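Local coordinates for protein cytolethal distending toxin subunit B (Escherichia coli, PDB 2F1N) that nicks DNA as an endonuclease, serving as the active subunit of a tripartite toxin that arrests intoxicated host cells at G2/M, at residues Q54-P59 against I95-V100; E119-S124 against N165-S170; E161-F166 against L178-L183. All blocks are in the same frame, centred on the assembly; numbering follows the deposited sequence.

Contact 1: Q54-P59 against I95-V100; sequences QEAGSP and IYFSAV
Where the chain leaves strand 50-56, residues 56-59 pass over strand 92-98, and Pro59 and Phe97 come nearest in backbone, their CA atoms 7.3 Å apart. Phe97 carries the contact. Its CG stands anti to the backbone N (chi1 -159°), and the ring reaches out to the loop. Pro59 lies over one face of this ring. Its CD sits 3.7 Å from the Phe97 ring centroid, only 12° off the normal, in a CH-pi contact. Pro59 CB packs near Phe97 CD2. Ala56 comes in obliquely, with its CB 3.7 Å from Phe97 CE2. The rim of the ring has a polar neighbour. Gly57 O lies in the ring plane, 3.0 Å from Phe97 CZ. The same carbonyl oxygen accepts a hydrogen bond from Asn108. Pro59 also packs on Leu80 of strand 78-83, and Phe97 on Ala110 of strand 109-113, so the loop lies across one face of the larger sheet. The chemistry is mainly apolar. The pi face of Phe97 takes a C-H of Pro59 CD, while the rim, probably slightly positive, meets the Gly57 oxygen. Together they would help fix the tilt of the ring.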
loop_
_atom_site.group_PDB
_atom_site.type_symbol
_atom_site.label_atom_id
_atom_site.label_comp_id
_atom_site.label_asym_id
_atom_site.label_seq_id
_atom_site.Cartn_x
_atom_site.Cartn_y
_atom_site.Cartn_z
ATOM N N GLN A 54 1.090 6.718 0.140
ATOM C CA GLN A 54 1.312 7.443 -1.119
ATOM C C GLN A 54 1.608 8.936 -0.811
ATOM O O GLN A 54 1.316 9.387 0.296
ATOM C CB GLN A 54 0.093 7.337 -2.081
ATOM C CG GLN A 54 -0.308 5.820 -2.296
ATOM C CD GLN A 54 -1.226 5.350 -1.182
ATOM O OE1 GLN A 54 -2.068 6.123 -0.688
ATOM N NE2 GLN A 54 -1.020 4.092 -0.709
ATOM N N GLU A 55 2.232 9.625 -1.768
ATOM C CA GLU A 55 2.753 11.012 -1.555
ATOM C C GLU A 55 3.498 11.050 -0.218
ATOM O O GLU A 55 3.241 11.903 0.648
ATOM C CB GLU A 55 1.605 12.026 -1.607
ATOM C CG GLU A 55 0.860 11.922 -2.939
ATOM C CD GLU A 55 -0.174 13.026 -3.166
ATOM O OE1 GLU A 55 -0.010 14.175 -2.654
ATOM O OE2 GLU A 55 -1.098 12.723 -3.936
ATOM N N ALA A 56 4.465 10.138 -0.080
ATOM C CA ALA A 56 5.033 9.833 1.236
ATOM C C ALA A 56 6.067 10.871 1.712
ATOM O O ALA A 56 6.462 10.855 2.887
ATOM C CB ALA A 56 5.669 8.408 1.248
ATOM N N GLY A 57 6.484 11.796 0.842
ATOM C CA GLY A 57 7.488 12.754 1.322
ATOM C C GLY A 57 8.844 12.066 1.521
ATOM O O GLY A 57 9.349 11.400 0.625
ATOM N N SER A 58 9.413 12.258 2.688
ATOM C CA SER A 58 10.703 11.716 3.068
ATOM C C SER A 58 10.406 10.858 4.298
ATOM O O SER A 58 9.493 11.173 5.072
ATOM C CB SER A 58 11.645 12.879 3.435
ATOM O OG SER A 58 12.145 13.507 2.225
ATOM N N PRO A 59 11.154 9.781 4.499
ATOM C CA PRO A 59 10.939 8.949 5.696
ATOM C C PRO A 59 11.347 9.709 6.976
ATOM O O PRO A 59 12.007 10.774 6.868
ATOM C CB PRO A 59 11.851 7.738 5.463
ATOM C CG PRO A 59 12.917 8.214 4.507
ATOM C CD PRO A 59 12.254 9.286 3.659
ATOM N N ILE A 95 10.598 0.122 7.119
ATOM C CA ILE A 95 10.000 0.964 6.081
ATOM C C ILE A 95 10.615 0.630 4.750
ATOM O O ILE A 95 11.849 0.542 4.637
ATOM C CB ILE A 95 10.272 2.491 6.390
ATOM C CG1 ILE A 95 9.690 2.893 7.764
ATOM C CG2 ILE A 95 9.626 3.350 5.271
ATOM C CD1 ILE A 95 10.036 4.395 8.115
ATOM N N TYR A 96 9.797 0.460 3.717
ATOM C CA TYR A 96 10.348 0.240 2.362
ATOM C C TYR A 96 9.948 1.481 1.617
ATOM O O TYR A 96 8.738 1.809 1.468
ATOM C CB TYR A 96 9.727 -1.054 1.740
ATOM C CG TYR A 96 10.160 -2.188 2.601
ATOM C CD1 TYR A 96 11.413 -2.797 2.390
ATOM C CD2 TYR A 96 9.415 -2.552 3.743
ATOM C CE1 TYR A 96 11.888 -3.810 3.246
ATOM C CE2 TYR A 96 9.898 -3.530 4.624
ATOM C CZ TYR A 96 11.125 -4.154 4.363
ATOM O OH TYR A 96 11.623 -5.105 5.253
ATOM N N PHE A 97 10.961 2.232 1.203
ATOM C CA PHE A 97 10.706 3.595 0.713
ATOM C C PHE A 97 11.203 3.766 -0.699
ATOM O O PHE A 97 12.357 3.425 -0.974
ATOM C CB PHE A 97 11.361 4.618 1.664
ATOM C CG PHE A 97 10.752 5.998 1.558
ATOM C CD1 PHE A 97 11.120 6.836 0.559
ATOM C CD2 PHE A 97 9.772 6.417 2.488
ATOM C CE1 PHE A 97 10.542 8.103 0.424
ATOM C CE2 PHE A 97 9.181 7.712 2.359
ATOM C CZ PHE A 97 9.575 8.517 1.312
ATOM N N SER A 98 10.376 4.353 -1.572
ATOM C CA SER A 98 10.825 4.637 -2.941
ATOM C C SER A 98 10.716 6.120 -3.208
ATOM O O SER A 98 9.609 6.629 -3.277
ATOM C CB SER A 98 9.983 3.934 -3.997
ATOM O OG SER A 98 10.116 2.549 -3.828
ATOM N N ALA A 99 11.855 6.785 -3.327
ATOM C CA ALA A 99 11.900 8.140 -3.844
ATOM C C ALA A 99 11.611 8.034 -5.357
ATOM O O ALA A 99 12.412 7.505 -6.140
ATOM C CB ALA A 99 13.261 8.734 -3.580
ATOM N N VAL A 100 10.442 8.479 -5.756
ATOM C CA VAL A 100 10.019 8.384 -7.141
ATOM C C VAL A 100 10.701 9.534 -7.856
ATOM O O VAL A 100 11.396 9.326 -8.848
ATOM C CB VAL A 100 8.483 8.452 -7.246
ATOM C CG1 VAL A 100 8.029 8.683 -8.689
ATOM C CG2 VAL A 100 7.875 7.140 -6.676
#

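Contact 2: E119-S124 against N165-S170; sequences EVFVLS and NFFRDS
An aromatic cluster of Phe121, Phe166 and Phe167 joins edge strand 119-123 to the end of helix 156-168. It belongs to the hydrophobic layer between the helix and the smaller sheet of the DNase I-like fold. The backbones stay well apart: Leu123 and Phe166 are nearest, with 8.4 Å between their CA atoms. Phe121 offers one ring face, and two edges come down on it. The first is the edge of Phe166. Its CE2 is 3.5 Å from Phe121 CD1, toward the rim of the face. The two rings form a T-shaped pair with planes at 68°. The second is the edge of Phe167, whose CZ is 3.9 Å from Phe121 CE2. These planes are nearly perpendicular, at 83°, and the Phe121 and Phe167 centroids lie 5.5 Å apart.

Phe166 is held from another direction too. Leu123 CD2 stands over the centre of one Phe166 face, 3.8 Å from the centroid, as a CH-pi contact. Leu123 CD1 lies by Phe166 CB and CG. Phe166 has CG anti to its own N (chi1 173°), which carries the ring out so that one face meets Leu123 and its edge meets Phe121. Within the helix, Phe166 CD2 sits over the middle of the Phe167 ring, so the cluster is closed on itself. Ala142 and Phe144 of strand 141-147 continue the apolar surface: Phe121 and Phe167 touch Ala142, while Leu123 and Phe167 touch Phe144.

The helix ends just beyond the rings. There Phe167 O is gripped twice from the same face of its carbonyl plane, by Ser170 N at 3.1 Å and by Ser170 OG at 3.0 Å.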
loop_
_atom_site.group_PDB
_atom_site.type_symbol
_atom_site.label_atom_id
_atom_site.label_comp_id
_atom_site.label_asym_id
_atom_site.label_seq_id
_atom_site.Cartn_x
_atom_site.Cartn_y
_atom_site.Cartn_z
ATOM N N GLU A 119 10.681 -10.703 1.086
ATOM C CA GLU A 119 11.059 -10.406 -0.298
ATOM C C GLU A 119 10.485 -9.019 -0.620
ATOM O O GLU A 119 9.454 -8.617 -0.074
ATOM C CB GLU A 119 10.501 -11.504 -1.245
ATOM C CG GLU A 119 11.019 -11.523 -2.663
ATOM C CD GLU A 119 10.586 -12.762 -3.435
ATOM O OE1 GLU A 119 9.654 -13.509 -3.016
ATOM O OE2 GLU A 119 11.195 -12.961 -4.484
ATOM N N VAL A 120 11.201 -8.286 -1.458
ATOM C CA VAL A 120 10.702 -6.979 -1.920
ATOM C C VAL A 120 10.476 -7.007 -3.422
ATOM O O VAL A 120 11.374 -7.437 -4.171
ATOM C CB VAL A 120 11.691 -5.871 -1.571
ATOM C CG1 VAL A 120 11.036 -4.452 -1.928
ATOM C CG2 VAL A 120 12.046 -5.968 -0.104
ATOM N N PHE A 121 9.318 -6.508 -3.846
ATOM C CA PHE A 121 8.931 -6.437 -5.282
ATOM C C PHE A 121 8.901 -4.969 -5.766
ATOM O O PHE A 121 8.344 -4.114 -5.098
ATOM C CB PHE A 121 7.563 -7.040 -5.552
ATOM C CG PHE A 121 7.431 -8.456 -5.088
ATOM C CD1 PHE A 121 8.327 -9.425 -5.489
ATOM C CD2 PHE A 121 6.435 -8.800 -4.183
ATOM C CE1 PHE A 121 8.201 -10.765 -5.028
ATOM C CE2 PHE A 121 6.335 -10.121 -3.711
ATOM C CZ PHE A 121 7.201 -11.083 -4.152
ATOM N N VAL A 122 9.493 -4.713 -6.930
ATOM C CA VAL A 122 9.455 -3.404 -7.534
ATOM C C VAL A 122 9.054 -3.613 -8.986
ATOM O O VAL A 122 9.821 -4.199 -9.771
ATOM C CB VAL A 122 10.833 -2.748 -7.555
ATOM C CG1 VAL A 122 10.608 -1.287 -7.919
ATOM C CG2 VAL A 122 11.531 -2.884 -6.185
ATOM N N LEU A 123 7.850 -3.175 -9.331
ATOM C CA LEU A 123 7.329 -3.319 -10.684
ATOM C C LEU A 123 7.259 -1.924 -11.364
ATOM O O LEU A 123 6.966 -0.901 -10.729
ATOM C CB LEU A 123 5.959 -4.025 -10.678
ATOM C CG LEU A 123 5.845 -5.266 -9.735
ATOM C CD1 LEU A 123 4.505 -5.922 -9.856
ATOM C CD2 LEU A 123 6.943 -6.319 -9.950
ATOM N N SER A 124 7.550 -1.915 -12.661
ATOM C CA SER A 124 7.656 -0.680 -13.427
ATOM C C SER A 124 6.303 -0.013 -13.622
ATOM O O SER A 124 5.255 -0.659 -13.613
ATOM C CB SER A 124 8.326 -0.992 -14.784
ATOM O OG SER A 124 9.643 -1.462 -14.492
ATOM N N ASN A 165 -0.497 -10.426 -13.305
ATOM C CA ASN A 165 0.416 -11.101 -14.254
ATOM C C ASN A 165 1.802 -11.416 -13.689
ATOM O O ASN A 165 2.435 -12.431 -14.076
ATOM C CB ASN A 165 0.485 -10.355 -15.595
ATOM C CG ASN A 165 -0.796 -10.532 -16.421
ATOM O OD1 ASN A 165 -1.166 -11.652 -16.791
ATOM N ND2 ASN A 165 -1.463 -9.447 -16.722
ATOM N N PHE A 166 2.321 -10.527 -12.825
ATOM C CA PHE A 166 3.607 -10.746 -12.189
ATOM C C PHE A 166 3.641 -12.101 -11.449
ATOM O O PHE A 166 4.556 -12.931 -11.667
ATOM C CB PHE A 166 3.926 -9.591 -11.222
ATOM C CG PHE A 166 5.159 -9.817 -10.386
ATOM C CD1 PHE A 166 6.424 -9.909 -10.972
ATOM C CD2 PHE A 166 5.044 -9.983 -8.997
ATOM C CE1 PHE A 166 7.577 -10.130 -10.195
ATOM C CE2 PHE A 166 6.187 -10.176 -8.212
ATOM C CZ PHE A 166 7.463 -10.277 -8.825
ATOM N N PHE A 167 2.636 -12.345 -10.615
ATOM C CA PHE A 167 2.574 -13.599 -9.884
ATOM C C PHE A 167 2.230 -14.763 -10.818
ATOM O O PHE A 167 2.859 -15.789 -10.728
ATOM C CB PHE A 167 1.589 -13.513 -8.707
ATOM C CG PHE A 167 2.070 -12.617 -7.650
ATOM C CD1 PHE A 167 3.277 -12.921 -6.978
ATOM C CD2 PHE A 167 1.454 -11.388 -7.430
ATOM C CE1 PHE A 167 3.799 -12.069 -6.035
ATOM C CE2 PHE A 167 1.999 -10.501 -6.502
ATOM C CZ PHE A 167 3.159 -10.828 -5.815
ATOM N N ARG A 168 1.287 -14.581 -11.746
ATOM C CA ARG A 168 0.942 -15.686 -12.684
ATOM C C ARG A 168 2.150 -16.199 -13.455
ATOM O O ARG A 168 2.283 -17.424 -13.700
ATOM C CB ARG A 168 -0.137 -15.207 -13.718
ATOM C CG ARG A 168 -0.777 -16.391 -14.506
ATOM C CD ARG A 168 -2.141 -16.070 -15.004
ATOM N NE ARG A 168 -2.663 -17.128 -15.874
ATOM C CZ ARG A 168 -2.348 -17.311 -17.164
ATOM N NH1 ARG A 168 -1.466 -16.550 -17.793
ATOM N NH2 ARG A 168 -2.911 -18.312 -17.826
ATOM N N ASP A 169 3.037 -15.284 -13.836
ATOM C CA ASP A 169 4.168 -15.631 -14.679
ATOM C C ASP A 169 5.364 -16.177 -13.891
ATOM O O ASP A 169 6.377 -16.532 -14.501
ATOM C CB ASP A 169 4.633 -14.380 -15.409
ATOM C CG ASP A 169 3.683 -13.970 -16.529
ATOM O OD1 ASP A 169 2.742 -14.741 -16.863
ATOM O OD2 ASP A 169 3.819 -12.864 -17.073
ATOM N N SER A 170 5.268 -16.219 -12.557
ATOM C CA SER A 170 6.400 -16.705 -11.756
ATOM C C SER A 170 6.723 -18.145 -12.135
ATOM O O SER A 170 5.829 -18.928 -12.400
ATOM C CB SER A 170 6.118 -16.665 -10.261
ATOM O OG SER A 170 5.647 -15.392 -9.815
#

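Contact 3: E161-F166 against L178-L183; sequences EEVYNF and LNWMIL
This is helix-on-sheet packing, in which Val163 and Tyr164 of helix 156-168 meet Trp180 and Ile182 of strand 179-183 in the smaller sheet. The helix lies in the connection between the parallel neighbours 141-147 and 179-183, a beta-alpha-beta crossover. It runs nearly antiparallel to the strand, at 161°, with the short axes 9.9 Å apart. Val163 and Ile182 are nearest in backbone, 8.2 Å between CA atoms.

Val163 divides its two methyls between two partners. CG1, anti to the backbone N (chi1 172°), rests over one face of the indole. It is 3.7 Å from Trp180 CD2, and 4.0 Å from the centroid of the six-membered ring, a CH-pi contact offset toward the rim. CG2 meets Ile182 tip to tip, 3.5 Å from Ile182 CD1. Trp180 CG stands between its backbone N and carbonyl carbon, and from there the indole lies flat under Val163 CG1. The far end of the indole runs under the helix backbone. There Trp180 CZ2 lies 3.8 Å from Tyr164 CA and close to Tyr164 CB. The phenol of Tyr164 leads away from the strand.

The indole N-H has a partner as well. Trp180 NE1 bonds to Ser229 OG, and the same hydroxyl bonds to Tyr164 O. One serine thus ties the indole to the helix backbone.

Around the contact, Phe167, one helical turn past Val163, lays its ring nearly parallel to the indole, at about 15°. Val163 also packs on Phe144 of strand 141-147 and Leu133 of strand 133-138. Tyr164 turns to Pro200 and Val201, so helix 199-203 borders the side of the helix away from those strands.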
loop_
_atom_site.group_PDB
_atom_site.type_symbol
_atom_site.label_atom_id
_atom_site.label_comp_id
_atom_site.label_asym_id
_atom_site.label_seq_id
_atom_site.Cartn_x
_atom_site.Cartn_y
_atom_site.Cartn_z
ATOM N N GLU A 161 -3.671 -5.277 -13.134
ATOM C CA GLU A 161 -3.315 -6.319 -14.093
ATOM C C GLU A 161 -1.810 -6.683 -14.044
ATOM O O GLU A 161 -1.432 -7.884 -14.162
ATOM C CB GLU A 161 -3.795 -5.971 -15.501
ATOM C CG GLU A 161 -5.324 -5.913 -15.559
ATOM C CD GLU A 161 -5.899 -5.131 -16.721
ATOM O OE1 GLU A 161 -5.142 -4.493 -17.485
ATOM O OE2 GLU A 161 -7.158 -5.137 -16.840
ATOM N N GLU A 162 -0.973 -5.678 -13.844
ATOM C CA GLU A 162 0.456 -5.927 -13.676
ATOM C C GLU A 162 0.767 -6.840 -12.489
ATOM O O GLU A 162 1.600 -7.726 -12.604
ATOM C CB GLU A 162 1.289 -4.649 -13.592
ATOM C CG GLU A 162 2.807 -4.945 -13.597
ATOM C CD GLU A 162 3.691 -3.737 -13.868
ATOM O OE1 GLU A 162 3.696 -2.802 -13.074
ATOM O OE2 GLU A 162 4.411 -3.724 -14.889
ATOM N N VAL A 163 0.084 -6.640 -11.358
ATOM C CA VAL A 163 0.325 -7.472 -10.176
ATOM C C VAL A 163 -0.182 -8.879 -10.449
ATOM O O VAL A 163 0.510 -9.849 -10.175
ATOM C CB VAL A 163 -0.410 -6.918 -8.929
ATOM C CG1 VAL A 163 -0.297 -7.912 -7.754
ATOM C CG2 VAL A 163 0.188 -5.523 -8.543
ATOM N N TYR A 164 -1.379 -8.999 -10.997
ATOM C CA TYR A 164 -1.905 -10.336 -11.304
ATOM C C TYR A 164 -0.933 -11.094 -12.247
ATOM O O TYR A 164 -0.607 -12.277 -12.042
ATOM C CB TYR A 164 -3.240 -10.155 -12.058
ATOM C CG TYR A 164 -3.735 -11.426 -12.721
ATOM C CD1 TYR A 164 -4.444 -12.377 -11.994
ATOM C CD2 TYR A 164 -3.515 -11.651 -14.082
ATOM C CE1 TYR A 164 -4.940 -13.526 -12.640
ATOM C CE2 TYR A 164 -3.962 -12.789 -14.707
ATOM C CZ TYR A 164 -4.677 -13.723 -13.984
ATOM O OH TYR A 164 -5.160 -14.854 -14.643
ATOM N N ASN A 165 -0.497 -10.426 -13.305
ATOM C CA ASN A 165 0.416 -11.101 -14.254
ATOM C C ASN A 165 1.802 -11.416 -13.689
ATOM O O ASN A 165 2.435 -12.431 -14.076
ATOM C CB ASN A 165 0.485 -10.355 -15.595
ATOM C CG ASN A 165 -0.796 -10.532 -16.421
ATOM O OD1 ASN A 165 -1.166 -11.652 -16.791
ATOM N ND2 ASN A 165 -1.463 -9.447 -16.722
ATOM N N PHE A 166 2.321 -10.527 -12.825
ATOM C CA PHE A 166 3.607 -10.746 -12.189
ATOM C C PHE A 166 3.641 -12.101 -11.449
ATOM O O PHE A 166 4.556 -12.931 -11.667
ATOM C CB PHE A 166 3.926 -9.591 -11.222
ATOM C CG PHE A 166 5.159 -9.817 -10.386
ATOM C CD1 PHE A 166 6.424 -9.909 -10.972
ATOM C CD2 PHE A 166 5.044 -9.983 -8.997
ATOM C CE1 PHE A 166 7.577 -10.130 -10.195
ATOM C CE2 PHE A 166 6.187 -10.176 -8.212
ATOM C CZ PHE A 166 7.463 -10.277 -8.825
ATOM N N LEU A 178 0.690 -17.013 -4.366
ATOM C CA LEU A 178 0.693 -16.099 -3.227
ATOM C C LEU A 178 -0.620 -15.314 -3.175
ATOM O O LEU A 178 -1.247 -14.995 -4.215
ATOM C CB LEU A 178 1.891 -15.128 -3.352
ATOM C CG LEU A 178 3.317 -15.726 -3.227
ATOM C CD1 LEU A 178 4.401 -14.642 -3.602
ATOM C CD2 LEU A 178 3.604 -16.314 -1.799
ATOM N N ASN A 179 -1.100 -15.032 -1.973
ATOM C CA ASN A 179 -2.234 -14.137 -1.845
ATOM C C ASN A 179 -1.711 -12.722 -1.845
ATOM O O ASN A 179 -0.876 -12.404 -1.028
ATOM C CB ASN A 179 -2.978 -14.408 -0.542
ATOM C CG ASN A 179 -3.621 -15.797 -0.543
ATOM O OD1 ASN A 179 -4.379 -16.111 -1.433
ATOM N ND2 ASN A 179 -3.292 -16.624 0.451
ATOM N N TRP A 180 -2.208 -11.901 -2.760
ATOM C CA TRP A 180 -1.711 -10.510 -2.857
ATOM C C TRP A 180 -2.783 -9.480 -2.547
ATOM O O TRP A 180 -4.001 -9.725 -2.728
ATOM C CB TRP A 180 -1.070 -10.252 -4.215
ATOM C CG TRP A 180 -1.811 -10.723 -5.448
ATOM C CD1 TRP A 180 -1.564 -11.882 -6.131
ATOM C CD2 TRP A 180 -2.853 -10.046 -6.174
ATOM N NE1 TRP A 180 -2.377 -11.966 -7.234
ATOM C CE2 TRP A 180 -3.164 -10.852 -7.305
ATOM C CE3 TRP A 180 -3.539 -8.804 -6.016
ATOM C CZ2 TRP A 180 -4.153 -10.504 -8.254
ATOM C CZ3 TRP A 180 -4.522 -8.447 -6.980
ATOM C CH2 TRP A 180 -4.801 -9.286 -8.090
ATOM N N MET A 181 -2.337 -8.298 -2.080
ATOM C CA MET A 181 -3.269 -7.225 -1.810
ATOM C C MET A 181 -2.621 -5.941 -2.298
ATOM O O MET A 181 -1.487 -5.683 -1.947
ATOM C CB MET A 181 -3.573 -7.100 -0.318
ATOM C CG MET A 181 -4.686 -6.090 -0.123
ATOM S SD MET A 181 -5.163 -5.786 1.586
ATOM C CE MET A 181 -5.616 -7.432 2.121
ATOM N N ILE A 182 -3.347 -5.191 -3.114
ATOM C CA ILE A 182 -2.863 -3.876 -3.571
ATOM C C ILE A 182 -3.642 -2.799 -2.794
ATOM O O ILE A 182 -4.881 -2.730 -2.861
ATOM C CB ILE A 182 -3.124 -3.703 -5.077
ATOM C CG1 ILE A 182 -2.601 -4.915 -5.902
ATOM C CG2 ILE A 182 -2.455 -2.377 -5.528
ATOM C CD1 ILE A 182 -3.062 -4.945 -7.373
ATOM N N LEU A 183 -2.927 -1.940 -2.077
ATOM C CA LEU A 183 -3.555 -0.922 -1.220
ATOM C C LEU A 183 -3.141 0.410 -1.799
ATOM O O LEU A 183 -1.954 0.641 -2.013
ATOM C CB LEU A 183 -2.952 -1.022 0.180
ATOM C CG LEU A 183 -3.362 -2.279 0.966
ATOM C CD1 LEU A 183 -2.246 -2.746 1.963
ATOM C CD2 LEU A 183 -4.636 -1.906 1.732
#

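Overall arrangement
From the N terminus, contact 1 comes first. It closes the loop that leaves strand 50-56 and returns through strands 64-65 and 78-83 to strand 92-98, all in the larger sheet. Contacts 2 and 3 follow in the smaller sheet. Contact 2 spans the strands 133-138 and 141-147, from edge strand 119-123 to the end of helix 156-168. Contact 3 opens on the stretch where contact 2 closes, sharing Asn165 and Phe166, and closes on strand 179-183; the two loops follow one another, neither nested in the other. Their centres are about 8 Å apart. Contact 1 lies about 20 Å from each, centre to centre, yet Tyr96 packs on Val120, linking the two sheets.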